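Local coordinates for amidohydrolase (Staphylococcus aureus, PDB 3NUR), which is a putative TIM-barrel amidohydrolase that binds a calcium ion in the crystal and probably hydrolyses carbon-nitrogen bonds of linear amides, at residues E148-I151 / G155-G158. Sequence-based numbering, arbitrary orientation.
Sequences ERCI and GFKG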
ATOM      1  N   GLU A 148      10.645  -4.974  12.949  1.00 14.37           N
ATOM      2  CA  GLU A 148      11.526  -6.126  13.148  1.00 14.78           C
ATOM      3  C   GLU A 148      10.767  -7.233  13.880  1.00 16.24           C
ATOM      4  O   GLU A 148      10.889  -8.404  13.489  1.00 15.09           O
ATOM      5  CB  GLU A 148      12.805  -5.707  13.916  1.00 16.71           C
ATOM      6  CG  GLU A 148      13.843  -6.822  14.065  1.00 31.41           C
ATOM      7  CD  GLU A 148      13.705  -7.746  15.267  1.00 59.94           C
ATOM      8  OE1 GLU A 148      13.305  -7.269  16.355  1.00 61.38           O
ATOM      9  OE2 GLU A 148      14.020  -8.950  15.123  1.00 56.06           O
ATOM     10  N   ARG A 149       9.974  -6.866  14.922  1.00 12.54           N
ATOM     11  CA  ARG A 149       9.183  -7.827  15.702  1.00 12.37           C
ATOM     12  C   ARG A 149       8.154  -8.519  14.804  1.00 16.16           C
ATOM     13  O   ARG A 149       8.035  -9.734  14.850  1.00 14.25           O
ATOM     14  CB  ARG A 149       8.493  -7.153  16.900  1.00 13.19           C
ATOM     15  CG  ARG A 149       7.788  -8.137  17.819  1.00 15.10           C
ATOM     16  CD  ARG A 149       7.077  -7.444  18.951  1.00 17.98           C
ATOM     17  NE  ARG A 149       5.798  -6.860  18.549  1.00 17.21           N
ATOM     18  CZ  ARG A 149       4.627  -7.479  18.637  1.00 25.93           C
ATOM     19  NH1 ARG A 149       3.516  -6.852  18.295  1.00 16.42           N
ATOM     20  NH2 ARG A 149       4.561  -8.738  19.058  1.00 19.99           N
ATOM     21  N   CYS A 150       7.448  -7.750  13.958  1.00 12.50           N
ATOM     22  CA  CYS A 150       6.448  -8.294  13.043  1.00 11.02           C
ATOM     23  C   CYS A 150       7.053  -9.300  12.089  1.00 12.35           C
ATOM     24  O   CYS A 150       6.475 -10.361  11.875  1.00 12.39           O
ATOM     25  CB  CYS A 150       5.755  -7.164  12.286  1.00 10.69           C
ATOM     26  SG  CYS A 150       4.566  -6.245  13.288  1.00 14.23           S
ATOM     27  N   ILE A 151       8.213  -8.972  11.514  1.00  9.07           N
ATOM     28  CA  ILE A 151       8.849  -9.848  10.550  1.00 10.22           C
ATOM     29  C   ILE A 151       9.422 -11.074  11.226  1.00 17.51           C
ATOM     30  O   ILE A 151       9.067 -12.186  10.852  1.00 16.29           O
ATOM     31  CB  ILE A 151       9.871  -9.091   9.640  1.00 12.59           C
ATOM     32  CG1 ILE A 151       9.251  -7.843   8.934  1.00 12.74           C
ATOM     33  CG2 ILE A 151      10.576 -10.031   8.632  1.00 14.85           C
ATOM     34  CD1 ILE A 151       7.866  -7.929   8.295  1.00 16.34           C
ATOM     35  N   GLY A 155       6.075 -13.425  11.703  1.00 11.19           N
ATOM     36  CA  GLY A 155       6.092 -14.015  10.367  1.00 11.02           C
ATOM     37  C   GLY A 155       5.409 -13.158   9.313  1.00 13.88           C
ATOM     38  O   GLY A 155       4.958 -13.673   8.275  1.00 13.63           O
ATOM     39  N   PHE A 156       5.349 -11.833   9.557  1.00 11.12           N
ATOM     40  CA  PHE A 156       4.776 -10.889   8.590  1.00  9.13           C
ATOM     41  C   PHE A 156       5.763 -10.709   7.423  1.00 11.35           C
ATOM     42  O   PHE A 156       6.939 -11.068   7.531  1.00 10.15           O
ATOM     43  CB  PHE A 156       4.407  -9.548   9.267  1.00  9.08           C
ATOM     44  CG  PHE A 156       3.170  -9.555  10.151  1.00  9.39           C
ATOM     45  CD1 PHE A 156       2.524 -10.750  10.477  1.00 11.33           C
ATOM     46  CD2 PHE A 156       2.699  -8.376  10.721  1.00 10.26           C
ATOM     47  CE1 PHE A 156       1.413 -10.756  11.321  1.00 11.81           C
ATOM     48  CE2 PHE A 156       1.585  -8.382  11.565  1.00 12.80           C
ATOM     49  CZ  PHE A 156       0.952  -9.572  11.865  1.00 10.80           C
ATOM     50  N   LYS A 157       5.280 -10.153   6.304  1.00  9.74           N
ATOM     51  CA  LYS A 157       6.048 -10.057   5.070  1.00  9.66           C
ATOM     52  C   LYS A 157       6.209  -8.654   4.478  1.00 13.07           C
ATOM     53  O   LYS A 157       6.598  -8.516   3.311  1.00 12.08           O
ATOM     54  CB  LYS A 157       5.463 -11.034   4.028  1.00 12.25           C
ATOM     55  CG  LYS A 157       5.501 -12.521   4.445  1.00 19.49           C
ATOM     56  CD  LYS A 157       6.890 -13.118   4.414  1.00 26.50           C
ATOM     57  CE  LYS A 157       6.888 -14.614   4.639  1.00 29.53           C
ATOM     58  NZ  LYS A 157       7.856 -15.293   3.731  1.00 40.43           N
ATOM     59  N   GLY A 158       5.966  -7.642   5.305  1.00  9.41           N
ATOM     60  CA  GLY A 158       6.143  -6.239   4.960  1.00  9.50           C
ATOM     61  C   GLY A 158       5.363  -5.350   5.894  1.00 11.34           C
ATOM     62  O   GLY A 158       4.946  -5.782   6.972  1.00 11.63           O
TER
HETATM   63  O   HOH W   1       8.530 -13.239   7.870  1.00 23.79           O
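The F156 ring meets C150 obliquely, at the corner carrying CD2: CB of C150 lies 3.6 Å from F156 CD2, while C150 SG sits 4.7 Å from the ring centroid in a sulfur-aromatic contact. The F156 side chain also touches N115 and L118 of helix 104-124. This is an alpha-beta loop of the TIM barrel, on the side where the strands begin; here helix 140-152 ends and the chain turns into strand 159-162, a worked example of how a glycine can end a helix. G155, with positive phi, is the first residue to leave helical geometry, and the chain turns so that F156 N faces the last turns of the helix. The N-H of F156 then reaches C150 O at 3.0 Å, nearly straight at 165°, although it arrives tilted 35° from the carbonyl plane. G155 N gives only a weak bond to I151 O (3.3 Å). That carbonyl is also served by a water that donates both to it and to F156 O, the latter at 2.7 Å, so a water bridge adds to the two direct bonds. The phenyl group comes alongside C150 because F156 CG is anti to its own carbonyl carbon, beside the backbone N (chi1 -74°). The backbone course itself sets F156 CB 3.4 Å from C150 O. Past the aromatic group, K157 and G158 make backbone hydrogen bonds to G131 and A133, joining this loop to the end of strand 129-131 and the residues after it. The I151 side chain sets out away from the returning segment, yet its CG1-CD1 branch curls back: CD1 lies 3.4 Å from F156 O and 3.6 Å from G158 N.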